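Local coordinates for inositol-3-phosphate synthase (Caenorhabditis elegans, PDB 1VKO), which belongs to the inositol-phosphate synthase family and binds nicotinamide-adenine-dinucleotide in a domain built on the Rossmann fold, at residues V82-N87 with E189-L194; S157-S162 with A229-F234; I244-A249 with P446-L451. All blocks are in the same frame, centred on the assembly; numbering follows the deposited sequence.

All three contacts lie around one five-stranded parallel sheet of the Rossmann type and all touch the same NAD molecule. Contacts 1 and 2 are closest, with centres about 10 Å apart, and their segments alternate along the chain; a probable hydrogen bond from Gly-85 N to Asp-160 OD2 joins them directly. Contact 3 follows both in sequence, its centre about 14 Å from contact 1 and 15 Å from contact 2. Strands 154-159, 77-82 and 242-247 are neighbours in that order across the sheet, and the residues at their C-terminal ends together form part of the NAD site. Helix 220-238 of contact 2 leads into strand 242-247 of contact 3, whereas helix 440-458 returns from much later in the chain.

Contact 1: residues V82-N87 with E189-L194; sequences VGLGGN and EPIVPL. With NAD (nicotinamide-adenine-dinucleotide), chain G.
Leu-84 turns to Pro-193 while the glycines around it press so close to NAD that their CA atoms touch its ribose and phosphate ester oxygens. Residues 82-87 hold the glycine-rich loop of the Rossmann fold, joining strand 77-82 to helix 87-100. A type I turn from Gly-83 to Gly-86 directs Leu-84 at the proline. With CG anti to the backbone N (chi1 175°), Leu-84 brings CD2 slantwise against the ring, 4.0 Å from Pro-193 CG. The same methyl lies 4.4 Å from Ile-191 CG2, so one branch serves both partners. These side-chain contacts are apolar, and no hydrogen bond crosses between the segments. Pro-193 CG also comes within 4.2 Å of Gly-85 N, whose hydrogen bond goes to Asp-160 instead.

At the glycines the loop touches NAD through backbone alone: Gly-83 CA is 3.2 Å from O4B, and Gly-86 CA is 3.3 Å from O5B. Val-82 adds a side chain, its CG1 lying 3.5 Å from NAD C2A. Gly-86 is the N-cap of helix 87-100, whose start would probably add a favourable field at the diphosphate of NAD. There Asn-87 N donates to NAD O2A at 2.8 Å, with a nearly straight N-H...O angle of 166°.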
loop_
_atom_site.group_PDB
_atom_site.type_symbol
_atom_site.label_atom_id
_atom_site.label_comp_id
_atom_site.label_asym_id
_atom_site.label_seq_id
_atom_site.Cartn_x
_atom_site.Cartn_y
_atom_site.Cartn_z
ATOM N N VAL A 82 -11.751 -17.065 30.571
ATOM C CA VAL A 82 -12.884 -17.635 29.858
ATOM C C VAL A 82 -12.522 -17.667 28.399
ATOM O O VAL A 82 -12.079 -16.652 27.819
ATOM C CB VAL A 82 -14.177 -16.875 30.113
ATOM C CG1 VAL A 82 -15.362 -17.702 29.637
ATOM C CG2 VAL A 82 -14.295 -16.542 31.610
ATOM N N GLY A 83 -12.679 -18.842 27.807
ATOM C CA GLY A 83 -12.109 -19.102 26.495
ATOM C C GLY A 83 -10.654 -19.536 26.658
ATOM O O GLY A 83 -9.803 -19.143 25.890
ATOM N N LEU A 84 -10.357 -20.346 27.665
ATOM C CA LEU A 84 -8.966 -20.772 27.949
ATOM C C LEU A 84 -8.352 -21.539 26.801
ATOM O O LEU A 84 -7.130 -21.512 26.625
ATOM C CB LEU A 84 -8.885 -21.625 29.218
ATOM C CG LEU A 84 -7.533 -22.267 29.600
ATOM C CD1 LEU A 84 -6.512 -21.212 30.061
ATOM C CD2 LEU A 84 -7.660 -23.344 30.695
ATOM N N GLY A 85 -9.188 -22.212 26.010
ATOM C CA GLY A 85 -8.706 -23.056 24.916
ATOM C C GLY A 85 -8.640 -22.380 23.573
ATOM O O GLY A 85 -8.362 -23.033 22.574
ATOM N N GLY A 86 -8.877 -21.069 23.540
ATOM C CA GLY A 86 -8.886 -20.307 22.259
ATOM C C GLY A 86 -7.498 -19.990 21.744
ATOM O O GLY A 86 -6.503 -20.510 22.276
ATOM N N ASN A 87 -7.420 -19.160 20.696
ATOM C CA ASN A 87 -6.123 -18.697 20.210
ATOM C C ASN A 87 -5.381 -17.910 21.278
ATOM O O ASN A 87 -4.252 -18.253 21.602
ATOM C CB ASN A 87 -6.222 -17.860 18.917
ATOM C CG ASN A 87 -6.507 -18.690 17.699
ATOM O OD1 ASN A 87 -7.134 -19.754 17.780
ATOM N ND2 ASN A 87 -6.072 -18.205 16.545
ATOM N N GLU A 189 -0.407 -30.181 27.131
ATOM C CA GLU A 189 -1.278 -31.336 26.884
ATOM C C GLU A 189 -2.127 -31.760 28.100
ATOM O O GLU A 189 -3.310 -32.026 27.939
ATOM C CB GLU A 189 -0.509 -32.526 26.254
ATOM C CG GLU A 189 -1.413 -33.661 25.776
ATOM C CD GLU A 189 -0.694 -34.764 25.016
ATOM O OE1 GLU A 189 0.474 -35.101 25.360
ATOM O OE2 GLU A 189 -1.315 -35.292 24.062
ATOM N N PRO A 190 -1.545 -31.852 29.302
ATOM C CA PRO A 190 -2.340 -32.181 30.501
ATOM C C PRO A 190 -3.455 -31.183 30.794
ATOM O O PRO A 190 -4.334 -31.503 31.574
ATOM C CB PRO A 190 -1.300 -32.111 31.631
ATOM C CG PRO A 190 -0.035 -32.428 30.974
ATOM C CD PRO A 190 -0.110 -31.741 29.642
ATOM N N ILE A 191 -3.421 -29.987 30.208
ATOM C CA ILE A 191 -4.410 -28.972 30.575
ATOM C C ILE A 191 -5.679 -29.063 29.728
ATOM O O ILE A 191 -5.659 -28.871 28.526
ATOM C CB ILE A 191 -3.828 -27.552 30.557
ATOM C CG1 ILE A 191 -2.435 -27.513 31.189
ATOM C CG2 ILE A 191 -4.757 -26.592 31.307
ATOM C CD1 ILE A 191 -1.702 -26.188 30.952
ATOM N N VAL A 192 -6.775 -29.417 30.373
ATOM C CA VAL A 192 -8.073 -29.473 29.727
ATOM C C VAL A 192 -8.953 -28.483 30.477
ATOM O O VAL A 192 -9.117 -28.617 31.690
ATOM C CB VAL A 192 -8.679 -30.881 29.806
ATOM C CG1 VAL A 192 -10.129 -30.855 29.317
ATOM C CG2 VAL A 192 -7.859 -31.858 28.958
ATOM N N PRO A 193 -9.499 -27.484 29.779
ATOM C CA PRO A 193 -10.303 -26.446 30.436
ATOM C C PRO A 193 -11.546 -27.008 31.094
ATOM O O PRO A 193 -12.093 -28.001 30.624
ATOM C CB PRO A 193 -10.724 -25.555 29.270
ATOM C CG PRO A 193 -9.686 -25.793 28.220
ATOM C CD PRO A 193 -9.391 -27.250 28.319
ATOM N N LEU A 194 -11.977 -26.367 32.180
ATOM C CA LEU A 194 -13.250 -26.688 32.837
ATOM C C LEU A 194 -14.431 -26.433 31.882
ATOM O O LEU A 194 -14.321 -25.655 30.959
ATOM C CB LEU A 194 -13.393 -25.892 34.150
ATOM C CG LEU A 194 -12.197 -25.921 35.128
ATOM C CD1 LEU A 194 -12.371 -24.922 36.238
ATOM C CD2 LEU A 194 -11.995 -27.284 35.707
HETATM P PA NAD G . -10.873 -17.957 19.661
HETATM O O1A NAD G . -12.026 -18.507 18.967
HETATM O O2A NAD G . -9.663 -18.646 19.183
HETATM O O5B NAD G . -11.136 -18.120 21.217
HETATM C C5B NAD G . -12.438 -18.253 21.703
HETATM C C4B NAD G . -12.463 -19.468 22.611
HETATM O O4B NAD G . -13.463 -19.272 23.585
HETATM C C3B NAD G . -12.818 -20.728 21.874
HETATM O O3B NAD G . -12.046 -21.733 22.512
HETATM C C2B NAD G . -14.250 -21.021 22.222
HETATM O O2B NAD G . -14.282 -22.425 22.471
HETATM C C1B NAD G . -14.404 -20.305 23.560
HETATM N N9A NAD G . -15.749 -19.868 24.015
HETATM C C8A NAD G . -16.799 -19.365 23.308
HETATM N N7A NAD G . -17.818 -19.137 24.166
HETATM C C5A NAD G . -17.466 -19.480 25.419
HETATM C C6A NAD G . -18.132 -19.488 26.657
HETATM N N6A NAD G . -19.420 -19.140 26.810
HETATM N N1A NAD G . -17.460 -19.945 27.762
HETATM C C2A NAD G . -16.183 -20.414 27.657
HETATM N N3A NAD G . -15.575 -20.437 26.444
HETATM C C4A NAD G . -16.180 -19.972 25.329
HETATM O O3 NAD G . -10.762 -16.350 19.478
HETATM P PN NAD G . -9.485 -15.571 20.025
HETATM O O1N NAD G . -8.912 -16.390 21.126
HETATM O O2N NAD G . -8.647 -15.238 18.870
HETATM O O5D NAD G . -10.057 -14.252 20.775
HETATM C C5D NAD G . -11.133 -14.345 21.693
HETATM C C4D NAD G . -11.895 -13.024 21.911
HETATM O O4D NAD G . -10.994 -11.964 22.119
HETATM C C3D NAD G . -12.787 -12.612 20.734
HETATM O O3D NAD G . -13.986 -12.095 21.241
HETATM C C2D NAD G . -12.067 -11.423 20.151
HETATM O O2D NAD G . -12.897 -10.441 19.551
HETATM C C1D NAD G . -11.425 -10.842 21.381
HETATM N N1N NAD G . -10.381 -9.949 20.893
HETATM C C2N NAD G . -9.340 -10.449 20.175
HETATM C C3N NAD G . -8.383 -9.581 19.701
HETATM C C7N NAD G . -7.105 -10.198 19.273
HETATM O O7N NAD G . -7.079 -11.613 19.301
HETATM N N7N NAD G . -6.071 -9.425 18.918
HETATM C C4N NAD G . -8.458 -8.199 19.963
HETATM C C5N NAD G . -9.530 -7.711 20.676
HETATM C C6N NAD G . -10.509 -8.604 21.139
#

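Contact 2: residues S157-S162 with A229-F234; sequences SGWDIS and ADIRKF. With NAD (nicotinamide-adenine-dinucleotide), chain G.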
loop_
_atom_site.group_PDB
_atom_site.type_symbol
_atom_site.label_atom_id
_atom_site.label_comp_id
_atom_site.label_asym_id
_atom_site.label_seq_id
_atom_site.Cartn_x
_atom_site.Cartn_y
_atom_site.Cartn_z
ATOM N N SER A 157 -5.690 -21.020 35.131
ATOM C CA SER A 157 -6.672 -21.989 34.695
ATOM C C SER A 157 -7.794 -21.242 33.917
ATOM O O SER A 157 -7.606 -20.089 33.488
ATOM C CB SER A 157 -7.258 -22.685 35.912
ATOM O OG SER A 157 -8.126 -23.725 35.502
ATOM N N GLY A 158 -8.931 -21.906 33.740
ATOM C CA GLY A 158 -10.104 -21.304 33.209
ATOM C C GLY A 158 -11.041 -22.281 32.545
ATOM O O GLY A 158 -10.978 -23.483 32.799
ATOM N N TRP A 159 -11.912 -21.746 31.680
ATOM C CA TRP A 159 -13.011 -22.531 31.131
ATOM C C TRP A 159 -13.109 -22.500 29.616
ATOM O O TRP A 159 -12.746 -21.517 28.979
ATOM C CB TRP A 159 -14.316 -22.016 31.660
ATOM C CG TRP A 159 -14.440 -21.927 33.147
ATOM C CD1 TRP A 159 -14.997 -22.857 33.987
ATOM C CD2 TRP A 159 -14.068 -20.815 33.963
ATOM N NE1 TRP A 159 -14.957 -22.393 35.280
ATOM C CE2 TRP A 159 -14.391 -21.147 35.296
ATOM C CE3 TRP A 159 -13.458 -19.576 33.708
ATOM C CZ2 TRP A 159 -14.153 -20.270 36.367
ATOM C CZ3 TRP A 159 -13.256 -18.702 34.751
ATOM C CH2 TRP A 159 -13.590 -19.058 36.076
ATOM N N ASP A 160 -13.644 -23.561 29.040
ATOM C CA ASP A 160 -13.911 -23.534 27.632
ATOM C C ASP A 160 -15.024 -24.470 27.262
ATOM O O ASP A 160 -15.034 -25.592 27.734
ATOM C CB ASP A 160 -12.672 -23.874 26.828
ATOM C CG ASP A 160 -12.651 -23.165 25.463
ATOM O OD1 ASP A 160 -13.585 -23.341 24.680
ATOM O OD2 ASP A 160 -11.748 -22.394 25.105
ATOM N N ILE A 161 -15.951 -24.003 26.415
ATOM C CA ILE A 161 -17.009 -24.861 25.874
ATOM C C ILE A 161 -16.435 -26.023 25.031
ATOM O O ILE A 161 -17.134 -26.998 24.758
ATOM C CB ILE A 161 -18.038 -24.050 25.068
ATOM C CG1 ILE A 161 -17.386 -23.412 23.825
ATOM C CG2 ILE A 161 -18.719 -22.992 25.974
ATOM C CD1 ILE A 161 -18.381 -22.731 22.801
ATOM N N SER A 162 -15.165 -25.925 24.638
ATOM C CA SER A 162 -14.480 -27.016 23.920
ATOM C C SER A 162 -13.539 -27.765 24.851
ATOM O O SER A 162 -12.725 -27.140 25.539
ATOM C CB SER A 162 -13.649 -26.476 22.767
ATOM O OG SER A 162 -12.974 -27.573 22.160
ATOM N N ALA A 229 -18.146 -21.891 42.602
ATOM C CA ALA A 229 -17.505 -23.093 43.154
ATOM C C ALA A 229 -16.143 -23.282 42.529
ATOM O O ALA A 229 -15.177 -23.629 43.218
ATOM C CB ALA A 229 -18.407 -24.321 42.901
ATOM N N ASP A 230 -16.058 -22.970 41.227
ATOM C CA ASP A 230 -14.831 -23.123 40.424
ATOM C C ASP A 230 -13.748 -22.180 40.875
ATOM O O ASP A 230 -12.569 -22.534 40.922
ATOM C CB ASP A 230 -15.112 -22.950 38.929
ATOM C CG ASP A 230 -15.757 -24.188 38.287
ATOM O OD1 ASP A 230 -15.642 -25.330 38.828
ATOM O OD2 ASP A 230 -16.372 -24.123 37.203
ATOM N N ILE A 231 -14.156 -20.981 41.256
ATOM C CA ILE A 231 -13.218 -19.936 41.659
ATOM C C ILE A 231 -12.628 -20.196 43.033
ATOM O O ILE A 231 -11.413 -20.096 43.204
ATOM C CB ILE A 231 -13.924 -18.563 41.628
ATOM C CG1 ILE A 231 -14.224 -18.172 40.172
ATOM C CG2 ILE A 231 -13.079 -17.503 42.351
ATOM C CD1 ILE A 231 -15.147 -17.020 40.042
ATOM N N ARG A 232 -13.488 -20.531 44.003
ATOM C CA ARG A 232 -13.051 -20.762 45.376
ATOM C C ARG A 232 -12.036 -21.878 45.450
ATOM O O ARG A 232 -11.074 -21.782 46.197
ATOM C CB ARG A 232 -14.209 -21.154 46.276
ATOM C CG ARG A 232 -15.246 -20.114 46.494
ATOM C CD ARG A 232 -16.179 -20.480 47.629
ATOM N NE ARG A 232 -17.595 -20.336 47.258
ATOM C CZ ARG A 232 -18.382 -21.320 46.836
ATOM N NH1 ARG A 232 -17.930 -22.565 46.713
ATOM N NH2 ARG A 232 -19.639 -21.052 46.547
ATOM N N LYS A 233 -12.267 -22.939 44.685
ATOM C CA LYS A 233 -11.392 -24.108 44.714
ATOM C C LYS A 233 -10.043 -23.790 44.082
ATOM O O LYS A 233 -9.018 -24.290 44.515
ATOM C CB LYS A 233 -12.067 -25.293 44.018
ATOM C CG LYS A 233 -11.127 -26.434 43.644
ATOM C CD LYS A 233 -11.897 -27.554 42.977
ATOM C CE LYS A 233 -10.995 -28.362 42.072
ATOM N NZ LYS A 233 -11.819 -29.345 41.327
ATOM N N PHE A 234 -10.056 -22.950 43.054
ATOM C CA PHE A 234 -8.840 -22.519 42.410
ATOM C C PHE A 234 -8.044 -21.705 43.427
ATOM O O PHE A 234 -6.849 -21.918 43.597
ATOM C CB PHE A 234 -9.214 -21.683 41.159
ATOM C CG PHE A 234 -8.042 -21.167 40.381
ATOM C CD1 PHE A 234 -7.190 -22.030 39.712
ATOM C CD2 PHE A 234 -7.793 -19.799 40.310
ATOM C CE1 PHE A 234 -6.095 -21.528 38.984
ATOM C CE2 PHE A 234 -6.724 -19.296 39.589
ATOM C CZ PHE A 234 -5.875 -20.160 38.920
HETATM P PA NAD G . -10.873 -17.957 19.661
HETATM O O1A NAD G . -12.026 -18.507 18.967
HETATM O O2A NAD G . -9.663 -18.646 19.183
HETATM O O5B NAD G . -11.136 -18.120 21.217
HETATM C C5B NAD G . -12.438 -18.253 21.703
HETATM C C4B NAD G . -12.463 -19.468 22.611
HETATM O O4B NAD G . -13.463 -19.272 23.585
HETATM C C3B NAD G . -12.818 -20.728 21.874
HETATM O O3B NAD G . -12.046 -21.733 22.512
HETATM C C2B NAD G . -14.250 -21.021 22.222
HETATM O O2B NAD G . -14.282 -22.425 22.471
HETATM C C1B NAD G . -14.404 -20.305 23.560
HETATM N N9A NAD G . -15.749 -19.868 24.015
HETATM C C8A NAD G . -16.799 -19.365 23.308
HETATM N N7A NAD G . -17.818 -19.137 24.166
HETATM C C5A NAD G . -17.466 -19.480 25.419
HETATM C C6A NAD G . -18.132 -19.488 26.657
HETATM N N6A NAD G . -19.420 -19.140 26.810
HETATM N N1A NAD G . -17.460 -19.945 27.762
HETATM C C2A NAD G . -16.183 -20.414 27.657
HETATM N N3A NAD G . -15.575 -20.437 26.444
HETATM C C4A NAD G . -16.180 -19.972 25.329
HETATM O O3 NAD G . -10.762 -16.350 19.478
HETATM P PN NAD G . -9.485 -15.571 20.025
HETATM O O1N NAD G . -8.912 -16.390 21.126
HETATM O O2N NAD G . -8.647 -15.238 18.870
HETATM O O5D NAD G . -10.057 -14.252 20.775
HETATM C C5D NAD G . -11.133 -14.345 21.693
HETATM C C4D NAD G . -11.895 -13.024 21.911
HETATM O O4D NAD G . -10.994 -11.964 22.119
HETATM C C3D NAD G . -12.787 -12.612 20.734
HETATM O O3D NAD G . -13.986 -12.095 21.241
HETATM C C2D NAD G . -12.067 -11.423 20.151
HETATM O O2D NAD G . -12.897 -10.441 19.551
HETATM C C1D NAD G . -11.425 -10.842 21.381
HETATM N N1N NAD G . -10.381 -9.949 20.893
HETATM C C2N NAD G . -9.340 -10.449 20.175
HETATM C C3N NAD G . -8.383 -9.581 19.701
HETATM C C7N NAD G . -7.105 -10.198 19.273
HETATM O O7N NAD G . -7.079 -11.613 19.301
HETATM N N7N NAD G . -6.071 -9.425 18.918
HETATM C C4N NAD G . -8.458 -8.199 19.963
HETATM C C5N NAD G . -9.530 -7.711 20.676
HETATM C C6N NAD G . -10.509 -8.604 21.139
#
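Trp-159 holds CG anti to its own carbonyl carbon (chi1 -54°), and Asp-230 has the equivalent rotation (chi1 -78°); together these bring the indole N-H against the carboxylate. NE1 of Trp-159 donates to Asp-230 OD2 at 2.9 Å, with an N-H...O angle of 160°. The oxygen lies almost in the indole plane, but the donor arrives from above the carboxylate plane. Beside this bond Asp-230 CB rests at the ring edge, 3.8 Å from Trp-159 CZ2, and Ile-231 CG1 approaches the same edge 4.2 Å from Trp-159 CH2. At the other end, Ser-157 CB sits 3.5 Å from Phe-234 CE1. Helix 220-238 thus lies on strand 154-159 nearly antiparallel, the short axes 10.3 Å apart, as part of the beta-alpha-beta crossover leading to strand 242-247.

Past the strand end, Asp-160 OD1 accepts from Ser-162 N in an Asx turn, and OD2 takes NAD O3B at 2.7 Å. An acidic residue at this place, facing the hydroxyls of the adenine ribose, is the Rossmann hallmark of NAD recognition. Between strand and helix themselves, the Trp-159 to Asp-230 bond is the one hydrogen bond, giving an otherwise carbon-to-carbon interface a directional link that satisfies the indole N-H.

Contact 3: residues I244-A249 with P446-L451; sequences IVLWTA and PLIYDL. With NAD (nicotinamide-adenine-dinucleotide), chain G.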
loop_
_atom_site.group_PDB
_atom_site.type_symbol
_atom_site.label_atom_id
_atom_site.label_comp_id
_atom_site.label_asym_id
_atom_site.label_seq_id
_atom_site.Cartn_x
_atom_site.Cartn_y
_atom_site.Cartn_z
ATOM N N ILE A 244 -7.905 -13.098 39.475
ATOM C CA ILE A 244 -8.420 -12.276 38.396
ATOM C C ILE A 244 -9.088 -13.211 37.398
ATOM O O ILE A 244 -8.523 -14.261 37.041
ATOM C CB ILE A 244 -7.298 -11.468 37.702
ATOM C CG1 ILE A 244 -6.604 -10.559 38.685
ATOM C CG2 ILE A 244 -7.865 -10.619 36.500
ATOM C CD1 ILE A 244 -5.099 -10.335 38.335
ATOM N N VAL A 245 -10.304 -12.836 36.992
ATOM C CA VAL A 245 -11.021 -13.519 35.950
ATOM C C VAL A 245 -11.061 -12.634 34.705
ATOM O O VAL A 245 -11.309 -11.415 34.783
ATOM C CB VAL A 245 -12.437 -13.837 36.381
ATOM C CG1 VAL A 245 -13.324 -14.244 35.118
ATOM C CG2 VAL A 245 -12.404 -14.907 37.460
ATOM N N LEU A 246 -10.817 -13.240 33.550
ATOM C CA LEU A 246 -10.693 -12.454 32.327
ATOM C C LEU A 246 -11.351 -13.164 31.159
ATOM O O LEU A 246 -11.087 -14.356 30.893
ATOM C CB LEU A 246 -9.210 -12.150 32.031
ATOM C CG LEU A 246 -8.868 -11.261 30.841
ATOM C CD1 LEU A 246 -7.592 -10.383 31.100
ATOM C CD2 LEU A 246 -8.727 -12.123 29.573
ATOM N N TRP A 247 -12.216 -12.419 30.472
ATOM C CA TRP A 247 -12.936 -12.916 29.333
ATOM C C TRP A 247 -12.140 -12.741 28.028
ATOM O O TRP A 247 -11.890 -11.605 27.546
ATOM C CB TRP A 247 -14.284 -12.191 29.225
ATOM C CG TRP A 247 -15.104 -12.698 28.085
ATOM C CD1 TRP A 247 -14.935 -12.411 26.752
ATOM C CD2 TRP A 247 -16.205 -13.610 28.162
ATOM N NE1 TRP A 247 -15.865 -13.092 26.002
ATOM C CE2 TRP A 247 -16.657 -13.838 26.836
ATOM C CE3 TRP A 247 -16.857 -14.278 29.223
ATOM C CZ2 TRP A 247 -17.744 -14.677 26.546
ATOM C CZ3 TRP A 247 -17.893 -15.144 28.929
ATOM C CH2 TRP A 247 -18.347 -15.316 27.596
ATOM N N THR A 248 -11.795 -13.873 27.443
ATOM C CA THR A 248 -11.163 -13.930 26.146
ATOM C C THR A 248 -11.766 -15.107 25.354
ATOM O O THR A 248 -11.071 -15.800 24.598
ATOM C CB THR A 248 -9.604 -14.030 26.263
ATOM O OG1 THR A 248 -9.040 -14.126 24.952
ATOM C CG2 THR A 248 -9.111 -15.339 26.973
ATOM N N ALA A 249 -13.068 -15.322 25.554
ATOM C CA ALA A 249 -13.886 -16.208 24.723
ATOM C C ALA A 249 -14.601 -15.429 23.585
ATOM O O ALA A 249 -14.403 -14.251 23.421
ATOM C CB ALA A 249 -14.915 -16.922 25.612
ATOM N N PRO A 446 0.205 -10.752 25.201
ATOM C CA PRO A 446 0.932 -9.841 26.069
ATOM C C PRO A 446 -0.021 -8.866 26.787
ATOM O O PRO A 446 0.256 -8.497 27.943
ATOM C CB PRO A 446 1.865 -9.078 25.109
ATOM C CG PRO A 446 1.485 -9.485 23.741
ATOM C CD PRO A 446 0.772 -10.782 23.841
ATOM N N LEU A 447 -1.135 -8.492 26.131
ATOM C CA LEU A 447 -2.105 -7.547 26.695
ATOM C C LEU A 447 -2.921 -8.227 27.773
ATOM O O LEU A 447 -3.406 -7.599 28.713
ATOM C CB LEU A 447 -3.040 -6.994 25.611
ATOM C CG LEU A 447 -2.694 -5.746 24.784
ATOM C CD1 LEU A 447 -1.294 -5.753 24.232
ATOM C CD2 LEU A 447 -3.690 -5.581 23.644
ATOM N N ILE A 448 -3.096 -9.524 27.634
ATOM C CA ILE A 448 -3.717 -10.260 28.682
ATOM C C ILE A 448 -2.773 -10.228 29.885
ATOM O O ILE A 448 -3.235 -10.035 31.004
ATOM C CB ILE A 448 -4.027 -11.684 28.260
ATOM C CG1 ILE A 448 -5.229 -11.702 27.299
ATOM C CG2 ILE A 448 -4.315 -12.536 29.525
ATOM C CD1 ILE A 448 -5.411 -12.996 26.572
ATOM N N TYR A 449 -1.457 -10.370 29.668
ATOM C CA TYR A 449 -0.542 -10.329 30.807
ATOM C C TYR A 449 -0.560 -8.937 31.412
ATOM O O TYR A 449 -0.565 -8.822 32.610
ATOM C CB TYR A 449 0.902 -10.721 30.488
ATOM C CG TYR A 449 1.114 -12.004 29.764
ATOM C CD1 TYR A 449 0.370 -13.133 30.048
ATOM C CD2 TYR A 449 2.094 -12.087 28.783
ATOM C CE1 TYR A 449 0.603 -14.337 29.370
ATOM C CE2 TYR A 449 2.340 -13.269 28.103
ATOM C CZ TYR A 449 1.599 -14.374 28.403
ATOM O OH TYR A 449 1.806 -15.501 27.673
ATOM N N ASP A 450 -0.636 -7.881 30.602
ATOM C CA ASP A 450 -0.627 -6.542 31.175
ATOM C C ASP A 450 -1.873 -6.223 31.978
ATOM O O ASP A 450 -1.787 -5.563 33.041
ATOM C CB ASP A 450 -0.453 -5.471 30.118
ATOM C CG ASP A 450 0.889 -5.556 29.385
ATOM O OD1 ASP A 450 1.925 -5.819 30.048
ATOM O OD2 ASP A 450 0.993 -5.340 28.146
ATOM N N LEU A 451 -3.041 -6.636 31.478
ATOM C CA LEU A 451 -4.290 -6.327 32.200
ATOM C C LEU A 451 -4.259 -7.006 33.587
ATOM O O LEU A 451 -4.497 -6.379 34.625
ATOM C CB LEU A 451 -5.520 -6.740 31.390
ATOM C CG LEU A 451 -5.831 -5.967 30.098
ATOM C CD1 LEU A 451 -6.566 -6.883 29.132
ATOM C CD2 LEU A 451 -6.637 -4.693 30.349
HETATM P PA NAD G . -10.873 -17.957 19.661
HETATM O O1A NAD G . -12.026 -18.507 18.967
HETATM O O2A NAD G . -9.663 -18.646 19.183
HETATM O O5B NAD G . -11.136 -18.120 21.217
HETATM C C5B NAD G . -12.438 -18.253 21.703
HETATM C C4B NAD G . -12.463 -19.468 22.611
HETATM O O4B NAD G . -13.463 -19.272 23.585
HETATM C C3B NAD G . -12.818 -20.728 21.874
HETATM O O3B NAD G . -12.046 -21.733 22.512
HETATM C C2B NAD G . -14.250 -21.021 22.222
HETATM O O2B NAD G . -14.282 -22.425 22.471
HETATM C C1B NAD G . -14.404 -20.305 23.560
HETATM N N9A NAD G . -15.749 -19.868 24.015
HETATM C C8A NAD G . -16.799 -19.365 23.308
HETATM N N7A NAD G . -17.818 -19.137 24.166
HETATM C C5A NAD G . -17.466 -19.480 25.419
HETATM C C6A NAD G . -18.132 -19.488 26.657
HETATM N N6A NAD G . -19.420 -19.140 26.810
HETATM N N1A NAD G . -17.460 -19.945 27.762
HETATM C C2A NAD G . -16.183 -20.414 27.657
HETATM N N3A NAD G . -15.575 -20.437 26.444
HETATM C C4A NAD G . -16.180 -19.972 25.329
HETATM O O3 NAD G . -10.762 -16.350 19.478
HETATM P PN NAD G . -9.485 -15.571 20.025
HETATM O O1N NAD G . -8.912 -16.390 21.126
HETATM O O2N NAD G . -8.647 -15.238 18.870
HETATM O O5D NAD G . -10.057 -14.252 20.775
HETATM C C5D NAD G . -11.133 -14.345 21.693
HETATM C C4D NAD G . -11.895 -13.024 21.911
HETATM O O4D NAD G . -10.994 -11.964 22.119
HETATM C C3D NAD G . -12.787 -12.612 20.734
HETATM O O3D NAD G . -13.986 -12.095 21.241
HETATM C C2D NAD G . -12.067 -11.423 20.151
HETATM O O2D NAD G . -12.897 -10.441 19.551
HETATM C C1D NAD G . -11.425 -10.842 21.381
HETATM N N1N NAD G . -10.381 -9.949 20.893
HETATM C C2N NAD G . -9.340 -10.449 20.175
HETATM C C3N NAD G . -8.383 -9.581 19.701
HETATM C C7N NAD G . -7.105 -10.198 19.273
HETATM O O7N NAD G . -7.079 -11.613 19.301
HETATM N N7N NAD G . -6.071 -9.425 18.918
HETATM C C4N NAD G . -8.458 -8.199 19.963
HETATM C C5N NAD G . -9.530 -7.711 20.676
HETATM C C6N NAD G . -10.509 -8.604 21.139
#
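Leu-246 reaches from strand 242-247 into the flank of helix 440-458, and its two methyls divide the well-packed part of the contact between them. CD2 meets Ile-448 CG1 at 4.2 Å, the two side chains slanting past each other, while CD1 lies 4.1 Å from Leu-451 CD1, where the chains stand at about a right angle. The CB of Leu-246 points to the helix, and with CG anti to the backbone N (chi1 -176°) the two methyls reach Ile-448 and Leu-451. These two are three residues apart, so they present adjacent points on one side of the helix. Both are also braced elsewhere, Ile-448 by Asn-88 and Phe-325, Leu-451 by Ile-297 of the neighbouring strand. Across the contact Leu-246 buries 66 Å² and Ile-448 54 Å².

The contact has no solvent side, since all four touching residues are buried; its looser side is the end nearer the cofactor, where Thr-248 buries only 19 Å². There Thr-248 OG1 is 4.1 Å from Ile-448 CD1, a mere van der Waals approach of a hydroxyl to a methyl. The same OG1 lies 3.9 Å from NAD C5D, so the side chain touches both helix and cofactor. Beyond it, Ala-249 CB packs on one face of the Trp-247 indole, offset toward the rim, and comes within 3.3 Å of NAD C4A.

The hydrogen bond to NAD in this segment comes from the carbonyl of Ala-249, which accepts from NAD O3D at 3.1 Å. Trp-247 NE1 adds a weak bond to this Ala-249 O, bent to 123°. The division is clear: apolar side chains join the parallel sheet to the late helix, and the backbone just past the strand, rather than that interface, binds a hydroxyl of the nicotinamide ribose.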